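PDB 4LSW: D-2-hydroxyacid dehydrogensase protein from Ketogulonicigenium vulgare, which probably catalyses the reversible, NAD(P)-dependent oxidation of D-2-hydroxyacids to 2-oxoacids. Local coordinates for residues A[13-18]-A[289-294]; A[186-189]-A[193-196]; A[123-128]-A[132-137]; A[67-72]-A[302-307]. All coordinates share one frame; numbering follows the deposited sequence.

Overall arrangement
Interactions 1 and 4 both use helix 287-306, which packs back against N-terminal elements; their centres lie about 19 Å apart, their nearest atoms about 8 Å, and their segments alternate along the chain. They illustrate how distant parts of a two-domain dehydrogenase return to build one domain while neighbouring parts build another. Interactions 2 and 3 are local and belong to the NAD-binding region, yet their centres are about 39 Å apart. Interaction 2 sits at the edge of the Rossmann-type sheet, near its probable glycine-rich loop, and interaction 3 on a peripheral extension. Interactions 3 and 4 are the most widely separated pair, about 57 Å between centres.

Interaction 1: residues A[13-18]-A[289-294]; sequences PAWDQE and TRKAMG
Trp15 and Asp16 on helix 14-18 face Lys291 and Gly294 on helix 289-294, the short segments running nearly parallel at 20° with their axes 9.8 Å apart. The extended chain of Lys291 crosses the Trp15 indole at about a right angle. Its CG lies over the centre of the ring system, and its CE comes 3.5 Å from Trp15 CE3, a CH-pi contact with the six-membered ring. Pro13 CB packs on the opposite face of the indole, toward the rim, so the ring is sandwiched between aliphatic carbons. Trp15 CG stands between the backbone N and the carbonyl carbon (chi1 55°), which, with chi2, turns the indole toward Lys291. One water accepts from Trp15 NE1 at 3.0 Å and donates to Asp16 OD2 and, at 2.7 Å, to Arg290 O. A second water donates to Asp16 OD1 and to Lys291 O, the latter at 2.9 Å, so both helices are joined through solvent. Asp16 OD1 also rests 3.2 Å from Gly294 CA, where a CB would collide with it; the missing side chain is what admits the carboxylate. The same oxygen forms a salt bridge with Arg298, further along helix 287-306. Were Asp16 replaced by an alanine, Arg298 would probably lose this counter-charge and both bridging waters one of their acceptors. The arrangement is a near-parallel helix pair of the two-domain D-2-hydroxyacid dehydrogenase fold, in which the C-terminal helix returns to pack on the N-terminal domain, here beside Tyr74 of strand 70-74.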
loop_
_atom_site.group_PDB
_atom_site.type_symbol
_atom_site.label_atom_id
_atom_site.label_comp_id
_atom_site.label_asym_id
_atom_site.label_seq_id
_atom_site.Cartn_x
_atom_site.Cartn_y
_atom_site.Cartn_z
ATOM N N PRO A 13 11.174 7.411 -11.417
ATOM C CA PRO A 13 12.414 8.051 -10.958
ATOM C C PRO A 13 13.517 7.901 -11.992
ATOM O O PRO A 13 13.487 6.945 -12.763
ATOM C CB PRO A 13 12.785 7.237 -9.715
ATOM C CG PRO A 13 11.486 6.735 -9.207
ATOM C CD PRO A 13 10.662 6.442 -10.430
ATOM N N ALA A 14 14.473 8.828 -11.994
ATOM C CA ALA A 14 15.578 8.803 -12.947
ATOM C C ALA A 14 16.358 7.488 -12.964
ATOM O O ALA A 14 16.861 7.074 -14.013
ATOM C CB ALA A 14 16.511 9.979 -12.691
ATOM N N TRP A 15 16.469 6.824 -11.813
ATOM C CA TRP A 15 17.245 5.588 -11.747
ATOM C C TRP A 15 16.581 4.419 -12.497
ATOM O O TRP A 15 17.221 3.396 -12.773
ATOM C CB TRP A 15 17.624 5.222 -10.297
ATOM C CG TRP A 15 16.494 5.115 -9.317
ATOM C CD1 TRP A 15 15.379 4.336 -9.429
ATOM C CD2 TRP A 15 16.403 5.766 -8.043
ATOM N NE1 TRP A 15 14.587 4.486 -8.317
ATOM C CE2 TRP A 15 15.195 5.355 -7.449
ATOM C CE3 TRP A 15 17.224 6.664 -7.350
ATOM C CZ2 TRP A 15 14.784 5.813 -6.192
ATOM C CZ3 TRP A 15 16.813 7.120 -6.104
ATOM C CH2 TRP A 15 15.605 6.693 -5.538
ATOM N N ASP A 16 15.302 4.588 -12.835
ATOM C CA ASP A 16 14.616 3.660 -13.727
ATOM C C ASP A 16 14.535 4.213 -15.143
ATOM O O ASP A 16 14.687 3.472 -16.117
ATOM C CB ASP A 16 13.198 3.381 -13.218
ATOM C CG ASP A 16 13.190 2.669 -11.891
ATOM O OD1 ASP A 16 14.001 1.737 -11.728
ATOM O OD2 ASP A 16 12.366 3.047 -11.034
ATOM N N GLN A 17 14.283 5.510 -15.245
ATOM C CA GLN A 17 14.110 6.136 -16.553
ATOM C C GLN A 17 15.359 5.993 -17.420
ATOM O O GLN A 17 15.275 5.629 -18.599
ATOM C CB GLN A 17 13.745 7.605 -16.403
ATOM C CG GLN A 17 13.206 8.225 -17.673
ATOM C CD GLN A 17 11.844 7.695 -18.022
ATOM O OE1 GLN A 17 10.903 7.827 -17.239
ATOM N NE2 GLN A 17 11.725 7.081 -19.192
ATOM N N GLU A 18 16.521 6.257 -16.837
ATOM C CA GLU A 18 17.759 6.153 -17.599
ATOM C C GLU A 18 17.983 4.760 -18.207
ATOM O O GLU A 18 18.207 4.655 -19.411
ATOM C CB GLU A 18 18.959 6.631 -16.767
ATOM C CG GLU A 18 18.902 8.115 -16.436
ATOM C CD GLU A 18 19.831 8.503 -15.304
ATOM O OE1 GLU A 18 20.935 7.927 -15.216
ATOM O OE2 GLU A 18 19.449 9.383 -14.504
ATOM N N THR A 289 13.562 -0.014 -1.242
ATOM C CA THR A 289 12.340 -0.606 -1.760
ATOM C C THR A 289 11.989 -0.048 -3.140
ATOM O O THR A 289 11.682 -0.809 -4.058
ATOM C CB THR A 289 11.172 -0.436 -0.778
ATOM O OG1 THR A 289 11.327 -1.395 0.277
ATOM C CG2 THR A 289 9.839 -0.665 -1.477
ATOM N N ARG A 290 12.059 1.267 -3.288
ATOM C CA ARG A 290 11.710 1.860 -4.573
ATOM C C ARG A 290 12.685 1.428 -5.672
ATOM O O ARG A 290 12.267 1.133 -6.792
ATOM C CB ARG A 290 11.564 3.378 -4.469
ATOM C CG ARG A 290 10.387 3.813 -3.581
ATOM C CD ARG A 290 9.078 3.184 -4.038
ATOM N NE ARG A 290 8.006 3.450 -3.086
ATOM C CZ ARG A 290 7.310 4.582 -3.039
ATOM N NH1 ARG A 290 7.567 5.560 -3.898
ATOM N NH2 ARG A 290 6.349 4.731 -2.132
ATOM N N LYS A 291 13.976 1.347 -5.361
ATOM C CA LYS A 291 14.906 0.833 -6.365
ATOM C C LYS A 291 14.584 -0.602 -6.740
ATOM O O LYS A 291 14.641 -0.979 -7.905
ATOM C CB LYS A 291 16.357 0.959 -5.898
ATOM C CG LYS A 291 16.882 2.361 -6.042
ATOM C CD LYS A 291 18.346 2.458 -5.697
ATOM C CE LYS A 291 18.803 3.907 -5.798
ATOM N NZ LYS A 291 20.265 4.060 -5.540
ATOM N N ALA A 292 14.231 -1.410 -5.748
ATOM C CA ALA A 292 13.901 -2.796 -6.019
ATOM C C ALA A 292 12.640 -2.931 -6.884
ATOM O O ALA A 292 12.586 -3.799 -7.760
ATOM C CB ALA A 292 13.758 -3.576 -4.719
ATOM N N MET A 293 11.645 -2.077 -6.638
ATOM C CA MET A 293 10.414 -2.072 -7.437
ATOM C C MET A 293 10.707 -1.710 -8.892
ATOM O O MET A 293 10.255 -2.396 -9.811
ATOM C CB MET A 293 9.390 -1.108 -6.833
ATOM C CG MET A 293 8.882 -1.572 -5.476
ATOM S SD MET A 293 7.754 -0.406 -4.731
ATOM C CE MET A 293 6.790 -0.013 -6.186
ATOM N N GLY A 294 11.484 -0.646 -9.082
ATOM C CA GLY A 294 11.882 -0.203 -10.407
ATOM C C GLY A 294 12.702 -1.252 -11.132
ATOM O O GLY A 294 12.504 -1.493 -12.321
HETATM O O HOH W 1 11.941 3.178 -8.524
HETATM O O HOH W 2 15.619 0.931 -9.816
#

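Interaction 2: residues A[186-189]-A[193-196]; sequences TFVE and TLAR
Val188 meets Leu194 and Thr193 where a strand of the Rossmann-type NAD-binding domain gives way to the helix that follows it. Strand 186-188 is an outermost strand of the parallel sheet, and helix 191-196 lies on the route to strand 200-203, on the far side of strands 170-174 and 147-151; the contact thus belongs to the crossover that links the two halves of the fold.

Val188 contributes the most surface, its two methyls dividing the work. CG1 stands anti to the backbone N (chi1 -177°) and enters the corner formed by two successive helical residues, lying 3.6 Å from Thr193 CB and equally near Thr193 CG2. CG2 turns instead to Leu194 and approaches CD1 at 4.1 Å, an apolar contact with the branches crossing at a slant.

Leu194, the buried partner, extends beyond this pair to touch Ser172 and Ser174 of strand 170-174, and it comes close to what is probably the glycine-rich loop of the nucleotide site but makes no contact with it. It thus packs the short helix on the neighbouring strand 170-174 as well as on the edge strand. Thr193 uses its carbon branch here, whereas its hydroxyl is hydrogen-bonded to Asp190 OD1. The nearest approach across the two segments is made to the helix backbone itself: Val188 CG1 lies 3.5 Å from Leu194 N.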
loop_
_atom_site.group_PDB
_atom_site.type_symbol
_atom_site.label_atom_id
_atom_site.label_comp_id
_atom_site.label_asym_id
_atom_site.label_seq_id
_atom_site.Cartn_x
_atom_site.Cartn_y
_atom_site.Cartn_z
ATOM N N THR A 186 -3.475 -16.338 17.629
ATOM C CA THR A 186 -4.869 -16.758 17.691
ATOM C C THR A 186 -5.660 -16.281 16.490
ATOM O O THR A 186 -5.805 -15.082 16.269
ATOM C CB THR A 186 -5.535 -16.217 18.971
ATOM O OG1 THR A 186 -4.779 -16.659 20.106
ATOM C CG2 THR A 186 -6.992 -16.695 19.094
ATOM N N PHE A 187 -6.190 -17.238 15.727
ATOM C CA PHE A 187 -7.113 -16.937 14.645
ATOM C C PHE A 187 -8.490 -16.585 15.178
ATOM O O PHE A 187 -9.020 -17.275 16.058
ATOM C CB PHE A 187 -7.226 -18.128 13.699
ATOM C CG PHE A 187 -8.250 -17.938 12.610
ATOM C CD1 PHE A 187 -7.977 -17.130 11.517
ATOM C CD2 PHE A 187 -9.480 -18.577 12.676
ATOM C CE1 PHE A 187 -8.919 -16.950 10.501
ATOM C CE2 PHE A 187 -10.421 -18.405 11.679
ATOM C CZ PHE A 187 -10.142 -17.602 10.583
ATOM N N VAL A 188 -9.045 -15.508 14.628
ATOM C CA VAL A 188 -10.375 -15.006 14.958
ATOM C C VAL A 188 -11.170 -14.856 13.654
ATOM O O VAL A 188 -10.653 -14.336 12.666
ATOM C CB VAL A 188 -10.251 -13.637 15.684
ATOM C CG1 VAL A 188 -11.611 -13.134 16.112
ATOM C CG2 VAL A 188 -9.309 -13.757 16.900
ATOM N N GLU A 189 -12.423 -15.319 13.635
ATOM C CA GLU A 189 -13.201 -15.334 12.395
ATOM C C GLU A 189 -13.537 -13.959 11.834
ATOM O O GLU A 189 -13.546 -13.759 10.615
ATOM C CB GLU A 189 -14.511 -16.130 12.566
ATOM C CG GLU A 189 -14.341 -17.633 12.782
ATOM C CD GLU A 189 -14.076 -18.409 11.497
ATOM O OE1 GLU A 189 -13.996 -17.797 10.409
ATOM O OE2 GLU A 189 -13.921 -19.646 11.604
ATOM N N THR A 193 -14.825 -9.276 16.678
ATOM C CA THR A 193 -14.264 -10.071 17.765
ATOM C C THR A 193 -12.773 -9.808 17.911
ATOM O O THR A 193 -12.258 -9.687 19.027
ATOM C CB THR A 193 -14.487 -11.563 17.528
ATOM O OG1 THR A 193 -15.886 -11.802 17.302
ATOM C CG2 THR A 193 -14.015 -12.375 18.725
ATOM N N LEU A 194 -12.076 -9.710 16.785
ATOM C CA LEU A 194 -10.647 -9.418 16.807
ATOM C C LEU A 194 -10.400 -8.116 17.562
ATOM O O LEU A 194 -9.572 -8.046 18.480
ATOM C CB LEU A 194 -10.110 -9.302 15.375
ATOM C CG LEU A 194 -8.616 -8.989 15.233
ATOM C CD1 LEU A 194 -7.805 -10.148 15.757
ATOM C CD2 LEU A 194 -8.291 -8.714 13.781
ATOM N N ALA A 195 -11.146 -7.086 17.186
ATOM C CA ALA A 195 -10.954 -5.764 17.762
ATOM C C ALA A 195 -11.287 -5.705 19.247
ATOM O O ALA A 195 -10.630 -4.996 20.023
ATOM C CB ALA A 195 -11.801 -4.765 16.997
ATOM N N ARG A 196 -12.336 -6.429 19.635
ATOM C CA ARG A 196 -12.807 -6.417 21.012
ATOM C C ARG A 196 -11.709 -6.734 22.026
ATOM O O ARG A 196 -11.655 -6.124 23.098
ATOM C CB ARG A 196 -13.976 -7.398 21.177
ATOM C CG ARG A 196 -14.577 -7.398 22.580
ATOM C CD ARG A 196 -15.637 -8.482 22.742
ATOM N NE ARG A 196 -15.160 -9.777 22.262
ATOM C CZ ARG A 196 -14.792 -10.788 23.045
ATOM N NH1 ARG A 196 -14.855 -10.668 24.367
ATOM N NH2 ARG A 196 -14.372 -11.930 22.506
#

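Interaction 3: residues A[123-128]-A[132-137]; sequences ETWARS and AAEGLY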
loop_
_atom_site.group_PDB
_atom_site.type_symbol
_atom_site.label_atom_id
_atom_site.label_comp_id
_atom_site.label_asym_id
_atom_site.label_seq_id
_atom_site.Cartn_x
_atom_site.Cartn_y
_atom_site.Cartn_z
ATOM N N GLU A 123 8.756 15.406 20.584
ATOM C CA GLU A 123 9.764 16.125 19.807
ATOM C C GLU A 123 9.508 17.622 19.929
ATOM O O GLU A 123 10.398 18.379 20.316
ATOM C CB GLU A 123 9.709 15.699 18.338
ATOM C CG GLU A 123 11.055 15.349 17.731
ATOM C CD GLU A 123 11.913 16.560 17.420
ATOM O OE1 GLU A 123 13.141 16.382 17.291
ATOM O OE2 GLU A 123 11.366 17.678 17.294
ATOM N N THR A 124 8.277 18.028 19.614
ATOM C CA THR A 124 7.858 19.428 19.722
ATOM C C THR A 124 8.094 19.957 21.136
ATOM O O THR A 124 8.537 21.095 21.308
ATOM C CB THR A 124 6.368 19.612 19.339
ATOM O OG1 THR A 124 6.139 19.137 18.009
ATOM C CG2 THR A 124 5.951 21.088 19.424
ATOM N N TRP A 125 7.812 19.130 22.141
ATOM C CA TRP A 125 7.985 19.518 23.538
ATOM C C TRP A 125 9.428 19.935 23.830
ATOM O O TRP A 125 9.676 20.978 24.439
ATOM C CB TRP A 125 7.553 18.379 24.466
ATOM C CG TRP A 125 7.289 18.795 25.877
ATOM C CD1 TRP A 125 8.072 18.554 26.966
ATOM C CD2 TRP A 125 6.145 19.518 26.356
ATOM N NE1 TRP A 125 7.491 19.091 28.097
ATOM C CE2 TRP A 125 6.308 19.688 27.744
ATOM C CE3 TRP A 125 4.999 20.038 25.743
ATOM C CZ2 TRP A 125 5.369 20.357 28.529
ATOM C CZ3 TRP A 125 4.070 20.703 26.521
ATOM C CH2 TRP A 125 4.261 20.855 27.900
ATOM N N ALA A 126 10.383 19.130 23.380
ATOM C CA ALA A 126 11.787 19.447 23.597
ATOM C C ALA A 126 12.229 20.581 22.675
ATOM O O ALA A 126 12.907 21.519 23.109
ATOM C CB ALA A 126 12.646 18.200 23.371
ATOM N N ARG A 127 11.823 20.507 21.410
ATOM C CA ARG A 127 12.267 21.476 20.407
ATOM C C ARG A 127 11.789 22.898 20.703
ATOM O O ARG A 127 12.560 23.855 20.578
ATOM C CB ARG A 127 11.843 21.048 18.998
ATOM C CG ARG A 127 12.469 21.875 17.878
ATOM C CD ARG A 127 12.265 21.229 16.509
ATOM N NE ARG A 127 12.893 19.907 16.440
ATOM C CZ ARG A 127 14.164 19.702 16.113
ATOM N NH1 ARG A 127 14.946 20.730 15.818
ATOM N NH2 ARG A 127 14.654 18.468 16.080
ATOM N N SER A 128 10.527 23.029 21.107
ATOM C CA SER A 128 9.924 24.338 21.372
ATOM C C SER A 128 10.474 24.982 22.634
ATOM O O SER A 128 10.374 26.199 22.809
ATOM C CB SER A 128 8.408 24.197 21.526
ATOM O OG SER A 128 8.107 23.514 22.735
ATOM N N ALA A 132 11.914 22.599 29.212
ATOM C CA ALA A 132 12.637 23.369 30.215
ATOM C C ALA A 132 11.733 24.369 30.935
ATOM O O ALA A 132 11.843 24.553 32.143
ATOM C CB ALA A 132 13.825 24.084 29.584
ATOM N N ALA A 133 10.835 25.000 30.184
ATOM C CA ALA A 133 10.026 26.099 30.713
ATOM C C ALA A 133 8.791 25.643 31.490
ATOM O O ALA A 133 8.330 26.341 32.392
ATOM C CB ALA A 133 9.623 27.040 29.590
ATOM N N GLU A 134 8.251 24.481 31.134
ATOM C CA GLU A 134 7.037 23.991 31.785
ATOM C C GLU A 134 7.299 22.794 32.686
ATOM O O GLU A 134 6.856 22.764 33.837
ATOM C CB GLU A 134 5.972 23.624 30.756
ATOM C CG GLU A 134 5.454 24.779 29.933
ATOM C CD GLU A 134 4.139 24.443 29.250
ATOM O OE1 GLU A 134 3.351 23.664 29.832
ATOM O OE2 GLU A 134 3.896 24.948 28.133
ATOM N N GLY A 135 8.012 21.807 32.156
ATOM C CA GLY A 135 8.301 20.600 32.904
ATOM C C GLY A 135 8.090 19.355 32.062
ATOM O O GLY A 135 8.220 19.392 30.843
ATOM N N LEU A 136 7.762 18.258 32.735
ATOM C CA LEU A 136 7.603 16.938 32.119
ATOM C C LEU A 136 6.582 16.880 30.979
ATOM O O LEU A 136 5.494 17.442 31.085
ATOM C CB LEU A 136 7.163 15.942 33.193
ATOM C CG LEU A 136 7.962 14.680 33.497
ATOM C CD1 LEU A 136 8.725 14.821 34.814
ATOM C CD2 LEU A 136 7.023 13.476 33.535
ATOM N N TYR A 137 6.926 16.171 29.904
ATOM C CA TYR A 137 5.944 15.758 28.905
ATOM C C TYR A 137 5.023 14.780 29.625
ATOM O O TYR A 137 5.480 13.998 30.455
ATOM C CB TYR A 137 6.654 15.069 27.731
ATOM C CG TYR A 137 5.811 14.798 26.502
ATOM C CD1 TYR A 137 5.177 15.825 25.815
ATOM C CD2 TYR A 137 5.693 13.504 25.996
ATOM C CE1 TYR A 137 4.423 15.568 24.679
ATOM C CE2 TYR A 137 4.947 13.241 24.874
ATOM C CZ TYR A 137 4.313 14.266 24.215
ATOM O OH TYR A 137 3.570 13.995 23.088
#
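Trp125 is the hub of a helix-loop contact with Gly135, Tyr137 and Glu134, in an extension of the Rossmann-type NAD-binding domain that in relatives often contributes to dimer contacts, a role that can only be inferred here. Gly135 leaves helical geometry with positive phi, and its carbonyl faces the indole.

The hydrogen bond comes first: Trp125 NE1 donates to Gly135 O at 2.9 Å with an N-H...O angle of 163°, the acceptor lying in the ring plane. Trp125 CG is anti to the backbone N (chi1 -162°), which swings the indole out toward residues 132-137, and the in-plane bond helps to fix its rotation.

Apolar and aromatic contacts follow on one face. Tyr137 CD1 sits 3.6 Å from Trp125 CG, toward the rim, and Tyr137 CB lies over the five-membered ring in a CH-pi contact, 4.1 Å from its centroid. The two ring planes are inclined at 53°, an oblique pairing. A leucine in place of Trp125 would probably leave Gly135 O without this donor and Tyr137 without the flat surface it rests on.

The charged partner is more peripheral. The extended Glu134 side chain crosses the indole at about a right angle, bringing OE1 to 3.5 Å from Trp125 CH2.

Interaction 4: residues A[67-72]-A[302-307]; sequences NLELIS and TAHFAG
A histidine-carboxylate hydrogen bond through the less common lone pair marks the meeting of Glu69 and His304: His304 NE2 donates to Glu69 OE1 at 2.7 Å, with an N-H...O angle of 159°, and the oxygen uses its anti lone pair, on the side away from OE2. The carboxylate is inclined by 55° to the imidazole but lies close to its edge, and the side chains cross at about a right angle. With CG anti to the backbone N (chi1 174°), His304 reaches across from the last turn of helix 287-306 toward the start of strand 70-74.

Leu70 covers one face of that ring. Its CB sits over the centre, 4.1 Å from the centroid, in a CH-pi contact, while CD2 slides back alongside the histidine to 3.6 Å from His304 CB. Next along the helix, Phe305 places its ring so that His304 CD2 lies over its centre, and it also packs against Phe24.

Glu69 OE2, meanwhile, forms a salt bridge with Arg47, so the carboxylate links two basic partners through separate oxygens. The carboxylate would be expected to stabilise a protonated imidazole, an effect the nearby arginine charge probably tempers; either way, the NE2-H is directed at Glu69 OE1.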
loop_
_atom_site.group_PDB
_atom_site.type_symbol
_atom_site.label_atom_id
_atom_site.label_comp_id
_atom_site.label_asym_id
_atom_site.label_seq_id
_atom_site.Cartn_x
_atom_site.Cartn_y
_atom_site.Cartn_z
ATOM N N ASN A 67 -0.470 -4.486 -31.569
ATOM C CA ASN A 67 0.602 -5.458 -31.492
ATOM C C ASN A 67 1.182 -5.562 -30.084
ATOM O O ASN A 67 2.252 -6.125 -29.881
ATOM C CB ASN A 67 1.680 -5.117 -32.518
ATOM C CG ASN A 67 1.143 -5.134 -33.938
ATOM O OD1 ASN A 67 0.545 -6.118 -34.371
ATOM N ND2 ASN A 67 1.321 -4.030 -34.657
ATOM N N LEU A 68 0.436 -5.034 -29.114
ATOM C CA LEU A 68 0.805 -5.132 -27.697
ATOM C C LEU A 68 0.993 -6.578 -27.217
ATOM O O LEU A 68 0.171 -7.455 -27.507
ATOM C CB LEU A 68 -0.266 -4.449 -26.847
ATOM C CG LEU A 68 0.029 -4.284 -25.353
ATOM C CD1 LEU A 68 1.258 -3.416 -25.118
ATOM C CD2 LEU A 68 -1.187 -3.690 -24.656
ATOM N N GLU A 69 2.065 -6.807 -26.459
ATOM C CA GLU A 69 2.394 -8.141 -25.956
ATOM C C GLU A 69 2.316 -8.220 -24.435
ATOM O O GLU A 69 1.974 -9.267 -23.858
ATOM C CB GLU A 69 3.804 -8.543 -26.402
ATOM C CG GLU A 69 3.970 -8.631 -27.917
ATOM C CD GLU A 69 5.420 -8.758 -28.362
ATOM O OE1 GLU A 69 6.325 -8.903 -27.510
ATOM O OE2 GLU A 69 5.659 -8.701 -29.588
ATOM N N LEU A 70 2.627 -7.106 -23.786
ATOM C CA LEU A 70 2.886 -7.116 -22.355
ATOM C C LEU A 70 2.590 -5.770 -21.739
ATOM O O LEU A 70 2.917 -4.730 -22.307
ATOM C CB LEU A 70 4.360 -7.465 -22.104
ATOM C CG LEU A 70 4.891 -7.247 -20.681
ATOM C CD1 LEU A 70 4.227 -8.176 -19.682
ATOM C CD2 LEU A 70 6.391 -7.429 -20.639
ATOM N N ILE A 71 1.957 -5.792 -20.573
ATOM C CA ILE A 71 1.815 -4.587 -19.770
ATOM C C ILE A 71 2.518 -4.854 -18.452
ATOM O O ILE A 71 2.152 -5.780 -17.729
ATOM C CB ILE A 71 0.338 -4.234 -19.506
ATOM C CG1 ILE A 71 -0.393 -4.000 -20.830
ATOM C CG2 ILE A 71 0.245 -2.990 -18.630
ATOM C CD1 ILE A 71 -1.914 -3.919 -20.704
ATOM N N SER A 72 3.545 -4.061 -18.168
ATOM C CA SER A 72 4.310 -4.192 -16.941
ATOM C C SER A 72 3.977 -3.034 -16.013
ATOM O O SER A 72 4.086 -1.860 -16.391
ATOM C CB SER A 72 5.812 -4.276 -17.238
ATOM O OG SER A 72 6.137 -5.550 -17.758
ATOM N N THR A 302 12.890 -6.697 -19.608
ATOM C CA THR A 302 14.109 -7.261 -20.175
ATOM C C THR A 302 13.910 -8.739 -20.484
ATOM O O THR A 302 14.239 -9.210 -21.579
ATOM C CB THR A 302 15.295 -7.084 -19.213
ATOM O OG1 THR A 302 15.513 -5.686 -18.988
ATOM C CG2 THR A 302 16.565 -7.705 -19.796
ATOM N N ALA A 303 13.353 -9.460 -19.518
ATOM C CA ALA A 303 13.096 -10.880 -19.683
ATOM C C ALA A 303 12.146 -11.138 -20.848
ATOM O O ALA A 303 12.382 -12.021 -21.668
ATOM C CB ALA A 303 12.538 -11.463 -18.395
ATOM N N HIS A 304 11.080 -10.353 -20.936
ATOM C CA HIS A 304 10.106 -10.543 -22.004
ATOM C C HIS A 304 10.730 -10.447 -23.395
ATOM O O HIS A 304 10.532 -11.329 -24.231
ATOM C CB HIS A 304 8.968 -9.525 -21.895
ATOM C CG HIS A 304 8.009 -9.585 -23.038
ATOM N ND1 HIS A 304 7.016 -10.541 -23.133
ATOM C CD2 HIS A 304 7.906 -8.829 -24.157
ATOM C CE1 HIS A 304 6.341 -10.362 -24.250
ATOM N NE2 HIS A 304 6.867 -9.333 -24.897
ATOM N N PHE A 305 11.478 -9.377 -23.637
ATOM C CA PHE A 305 12.007 -9.138 -24.972
ATOM C C PHE A 305 13.179 -10.057 -25.294
ATOM O O PHE A 305 13.536 -10.223 -26.457
ATOM C CB PHE A 305 12.372 -7.667 -25.158
ATOM C CG PHE A 305 11.170 -6.767 -25.266
ATOM C CD1 PHE A 305 10.353 -6.822 -26.382
ATOM C CD2 PHE A 305 10.846 -5.884 -24.246
ATOM C CE1 PHE A 305 9.240 -6.006 -26.487
ATOM C CE2 PHE A 305 9.736 -5.063 -24.347
ATOM C CZ PHE A 305 8.931 -5.124 -25.465
ATOM N N ALA A 306 13.755 -10.668 -24.262
ATOM C CA ALA A 306 14.846 -11.626 -24.452
ATOM C C ALA A 306 14.329 -13.027 -24.766
ATOM O O ALA A 306 15.092 -13.898 -25.189
ATOM C CB ALA A 306 15.759 -11.654 -23.224
ATOM N N GLY A 307 13.033 -13.243 -24.557
ATOM C CA GLY A 307 12.432 -14.550 -24.763
ATOM C C GLY A 307 12.572 -15.439 -23.539
ATOM O O GLY A 307 12.464 -16.666 -23.630
#